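Local structure of ribonuclease mar1, putative (Trypanosoma cruzi, 1YZV) at residues E111-H121 with K137-Q148. The protein is of unknown function but belongs to the isochorismatase superfamily. Residues are numbered along the deposited sequence; the frame is centred on the assembly and turned at random.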
loop_
_atom_site.group_PDB
_atom_site.type_symbol
_atom_site.label_atom_id
_atom_site.label_comp_id
_atom_site.label_asym_id
_atom_site.label_seq_id
_atom_site.Cartn_x
_atom_site.Cartn_y
_atom_site.Cartn_z
ATOM N N GLU A 111 -5.316 9.085 25.321
ATOM C CA GLU A 111 -4.168 8.766 24.497
ATOM C C GLU A 111 -4.523 8.352 23.083
ATOM O O GLU A 111 -3.663 8.412 22.207
ATOM C CB GLU A 111 -3.363 7.623 25.111
ATOM C CG GLU A 111 -2.564 8.001 26.339
ATOM C CD GLU A 111 -1.790 6.802 26.937
ATOM O OE1 GLU A 111 -1.456 5.848 26.181
ATOM O OE2 GLU A 111 -1.519 6.842 28.158
ATOM N N GLN A 112 -5.756 7.893 22.877
ATOM C CA GLN A 112 -6.163 7.279 21.620
ATOM C C GLN A 112 -7.590 7.630 21.235
ATOM O O GLN A 112 -8.446 7.821 22.081
ATOM C CB GLN A 112 -5.933 5.775 21.658
ATOM C CG GLN A 112 -6.801 5.039 22.688
ATOM C CD GLN A 112 -6.280 3.664 23.044
ATOM O OE1 GLN A 112 -5.096 3.322 22.810
ATOM N NE2 GLN A 112 -7.187 2.828 23.600
ATOM N N VAL A 113 -7.773 7.853 19.933
ATOM C CA VAL A 113 -9.039 8.309 19.360
ATOM C C VAL A 113 -9.399 7.330 18.276
ATOM O O VAL A 113 -8.523 6.928 17.472
ATOM C CB VAL A 113 -8.867 9.736 18.786
ATOM C CG1 VAL A 113 -10.062 10.124 17.894
ATOM C CG2 VAL A 113 -8.598 10.802 19.982
ATOM N N VAL A 114 -10.634 6.863 18.340
ATOM C CA VAL A 114 -11.255 6.089 17.300
ATOM C C VAL A 114 -12.096 7.070 16.489
ATOM O O VAL A 114 -13.031 7.701 17.014
ATOM C CB VAL A 114 -12.129 4.967 17.890
ATOM C CG1 VAL A 114 -12.958 4.283 16.820
ATOM C CG2 VAL A 114 -11.244 3.962 18.630
ATOM N N LEU A 115 -11.785 7.170 15.200
ATOM C CA LEU A 115 -12.318 8.233 14.324
ATOM C C LEU A 115 -13.050 7.648 13.117
ATOM O O LEU A 115 -12.528 6.765 12.425
ATOM C CB LEU A 115 -11.182 9.133 13.843
ATOM C CG LEU A 115 -11.416 10.224 12.763
ATOM C CD1 LEU A 115 -12.460 11.276 13.247
ATOM C CD2 LEU A 115 -10.055 10.917 12.425
ATOM N N TRP A 116 -14.232 8.184 12.834
ATOM C CA TRP A 116 -14.996 7.777 11.647
ATOM C C TRP A 116 -16.027 8.843 11.270
ATOM O O TRP A 116 -16.240 9.777 12.020
ATOM C CB TRP A 116 -15.694 6.407 11.872
ATOM C CG TRP A 116 -16.870 6.455 12.748
ATOM C CD1 TRP A 116 -18.179 6.527 12.322
ATOM C CD2 TRP A 116 -16.903 6.767 14.158
ATOM N NE1 TRP A 116 -19.014 6.778 13.376
ATOM C CE2 TRP A 116 -18.280 6.863 14.525
ATOM C CE3 TRP A 116 -15.940 6.775 15.178
ATOM C CZ2 TRP A 116 -18.698 7.131 15.850
ATOM C CZ3 TRP A 116 -16.364 7.025 16.493
ATOM C CH2 TRP A 116 -17.736 7.200 16.814
ATOM N N GLY A 117 -16.546 8.752 10.052
ATOM C CA GLY A 117 -17.644 9.601 9.618
ATOM C C GLY A 117 -17.444 10.184 8.237
ATOM O O GLY A 117 -16.925 9.489 7.316
ATOM N N PHE A 118 -18.013 11.376 8.055
ATOM C CA PHE A 118 -18.024 12.061 6.773
ATOM C C PHE A 118 -17.198 13.366 6.842
ATOM O O PHE A 118 -17.150 14.015 7.875
ATOM C CB PHE A 118 -19.413 12.487 6.366
ATOM C CG PHE A 118 -20.471 11.392 6.378
ATOM C CD1 PHE A 118 -20.188 10.104 6.029
ATOM C CD2 PHE A 118 -21.814 11.780 6.476
ATOM C CE1 PHE A 118 -21.222 9.152 5.977
ATOM C CE2 PHE A 118 -22.841 10.841 6.435
ATOM C CZ PHE A 118 -22.535 9.524 6.232
ATOM N N GLU A 119 -16.556 13.763 5.742
ATOM C CA GLU A 119 -16.257 12.928 4.596
ATOM C C GLU A 119 -14.804 12.479 4.797
ATOM O O GLU A 119 -14.004 13.211 5.395
ATOM C CB GLU A 119 -16.384 13.719 3.281
ATOM C CG GLU A 119 -17.812 14.041 2.902
ATOM C CD GLU A 119 -17.969 14.543 1.458
ATOM O OE1 GLU A 119 -17.680 13.820 0.487
ATOM O OE2 GLU A 119 -18.430 15.669 1.307
ATOM N N THR A 120 -14.486 11.292 4.299
ATOM C CA THR A 120 -13.164 10.651 4.495
ATOM C C THR A 120 -11.987 11.563 4.117
ATOM O O THR A 120 -11.033 11.679 4.861
ATOM C CB THR A 120 -13.085 9.324 3.722
ATOM O OG1 THR A 120 -14.274 8.553 3.969
ATOM C CG2 THR A 120 -11.860 8.492 4.153
ATOM N N HIS A 121 -12.109 12.267 2.986
ATOM C CA HIS A 121 -11.037 13.056 2.415
ATOM C C HIS A 121 -11.024 14.491 2.878
ATOM O O HIS A 121 -10.177 15.291 2.450
ATOM C CB HIS A 121 -11.092 13.000 0.885
ATOM C CG HIS A 121 -12.324 13.606 0.296
ATOM N ND1 HIS A 121 -13.585 13.141 0.587
ATOM C CD2 HIS A 121 -12.492 14.666 -0.544
ATOM C CE1 HIS A 121 -14.479 13.930 0.013
ATOM N NE2 HIS A 121 -13.842 14.810 -0.743
ATOM N N LYS A 137 -2.600 8.781 19.322
ATOM C CA LYS A 137 -2.835 7.621 18.460
ATOM C C LYS A 137 -4.212 7.798 17.882
ATOM O O LYS A 137 -5.131 8.263 18.569
ATOM C CB LYS A 137 -2.776 6.311 19.285
ATOM C CG LYS A 137 -3.062 5.010 18.431
ATOM C CD LYS A 137 -2.959 3.737 19.291
ATOM C CE LYS A 137 -1.492 3.294 19.540
ATOM N NZ LYS A 137 -1.338 2.597 20.877
ATOM N N VAL A 138 -4.345 7.575 16.592
ATOM C CA VAL A 138 -5.655 7.704 15.945
ATOM C C VAL A 138 -5.917 6.518 15.005
ATOM O O VAL A 138 -5.041 6.099 14.241
ATOM C CB VAL A 138 -5.865 9.121 15.282
ATOM C CG1 VAL A 138 -4.742 9.530 14.438
ATOM C CG2 VAL A 138 -7.180 9.196 14.497
ATOM N N VAL A 139 -7.073 5.879 15.183
ATOM C CA VAL A 139 -7.435 4.701 14.410
ATOM C C VAL A 139 -8.692 5.010 13.656
ATOM O O VAL A 139 -9.683 5.483 14.264
ATOM C CB VAL A 139 -7.636 3.484 15.336
ATOM C CG1 VAL A 139 -7.851 2.189 14.504
ATOM C CG2 VAL A 139 -6.431 3.361 16.190
ATOM N N ILE A 140 -8.595 4.930 12.338
ATOM C CA ILE A 140 -9.718 5.198 11.474
ATOM C C ILE A 140 -10.556 3.887 11.406
ATOM O O ILE A 140 -10.032 2.842 11.055
ATOM C CB ILE A 140 -9.261 5.637 10.059
ATOM C CG1 ILE A 140 -8.212 6.745 10.108
ATOM C CG2 ILE A 140 -10.434 6.018 9.183
ATOM C CD1 ILE A 140 -8.665 7.970 10.770
ATOM N N ALA A 141 -11.872 3.983 11.608
ATOM C CA ALA A 141 -12.759 2.835 11.349
ATOM C C ALA A 141 -13.276 2.967 9.940
ATOM O O ALA A 141 -14.285 3.639 9.706
ATOM C CB ALA A 141 -13.922 2.797 12.341
ATOM N N VAL A 142 -12.578 2.365 8.992
ATOM C CA VAL A 142 -12.899 2.585 7.580
ATOM C C VAL A 142 -14.334 2.237 7.187
ATOM O O VAL A 142 -14.922 2.868 6.275
ATOM C CB VAL A 142 -11.845 1.871 6.633
ATOM C CG1 VAL A 142 -11.861 0.362 6.735
ATOM C CG2 VAL A 142 -12.024 2.301 5.143
ATOM N N ASP A 143 -14.880 1.192 7.819
ATOM C CA ASP A 143 -16.259 0.735 7.563
ATOM C C ASP A 143 -17.330 1.722 8.017
ATOM O O ASP A 143 -18.466 1.625 7.550
ATOM C CB ASP A 143 -16.555 -0.697 8.144
ATOM C CG ASP A 143 -16.310 -0.834 9.678
ATOM O OD1 ASP A 143 -15.316 -0.277 10.177
ATOM O OD2 ASP A 143 -17.058 -1.606 10.366
ATOM N N GLY A 144 -16.926 2.744 8.778
ATOM C CA GLY A 144 -17.792 3.853 9.211
ATOM C C GLY A 144 -17.414 5.205 8.587
ATOM O O GLY A 144 -17.811 6.262 9.074
ATOM N N CYS A 145 -16.568 5.160 7.560
ATOM C CA CYS A 145 -16.159 6.340 6.771
ATOM C C CYS A 145 -16.717 6.321 5.367
ATOM O O CYS A 145 -16.894 5.259 4.764
ATOM C CB CYS A 145 -14.615 6.463 6.699
ATOM S SG CYS A 145 -13.830 6.789 8.236
ATOM N N GLY A 146 -16.975 7.518 4.834
ATOM C CA GLY A 146 -17.464 7.643 3.496
ATOM C C GLY A 146 -17.272 9.017 2.929
ATOM O O GLY A 146 -17.161 10.011 3.707
ATOM N N SER A 147 -17.306 9.083 1.591
ATOM C CA SER A 147 -17.252 10.354 0.861
ATOM C C SER A 147 -18.339 10.356 -0.197
ATOM O O SER A 147 -18.926 9.305 -0.501
ATOM C CB SER A 147 -15.888 10.583 0.166
ATOM O OG SER A 147 -14.815 10.603 1.079
ATOM N N GLN A 148 -18.583 11.516 -0.806
ATOM C CA GLN A 148 -19.585 11.553 -1.884
ATOM C C GLN A 148 -19.091 10.807 -3.135
ATOM O O GLN A 148 -19.888 10.261 -3.907
ATOM C CB GLN A 148 -20.006 12.995 -2.191
ATOM C CG GLN A 148 -20.810 13.620 -1.035
ATOM C CD GLN A 148 -21.281 15.026 -1.310
ATOM O OE1 GLN A 148 -20.772 15.983 -0.723
ATOM N NE2 GLN A 148 -22.021 15.173 -2.384
HETATM O O HOH W 1 -2.579 4.224 22.837
#
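Strands 110-118 and 137-146 are the parallel pair of a beta-alpha-beta unit, and L115 packs beside V138 and I140 on one face of it. L115 CD2 does the touching, 3.7 Å from I140 CD1 and 3.9 Å from V138 CG2. With CG anti to the backbone N (chi1 172°), L115 lies alongside both neighbours and points the same way. Five backbone hydrogen bonds join the first parts of the strands, from K137 N to E111 O through A141 N to L115 O. Q112 and K137 lie side by side on the other face. One water accepts from K137 NZ and donates to Q112 OE1; beyond it, K137 NZ also bonds L12 O and Q112 NE2 bonds T21. Helix 120-133 makes the crossover in this central sheet of an isochorismatase-type fold. After A141 the second strand is broken and turns a corner through two type I turns. G144 O then meets the W116 ring at its edge, in plane, 3.3 Å from CD1. A cis peptide links F118 to E119, the residue just before the helix. T120 N bonds G146 O (3.0 Å) from well above the carbonyl plane. S147 OG hydrogen-bonds H121 ND1 at 2.9 Å, while H121 NE2 binds E174 of the second subunit. Q148 N donates a hydrogen bond to OE1 of the extended E119 side chain (2.8 Å) from above the carboxylate plane, 37° out of it.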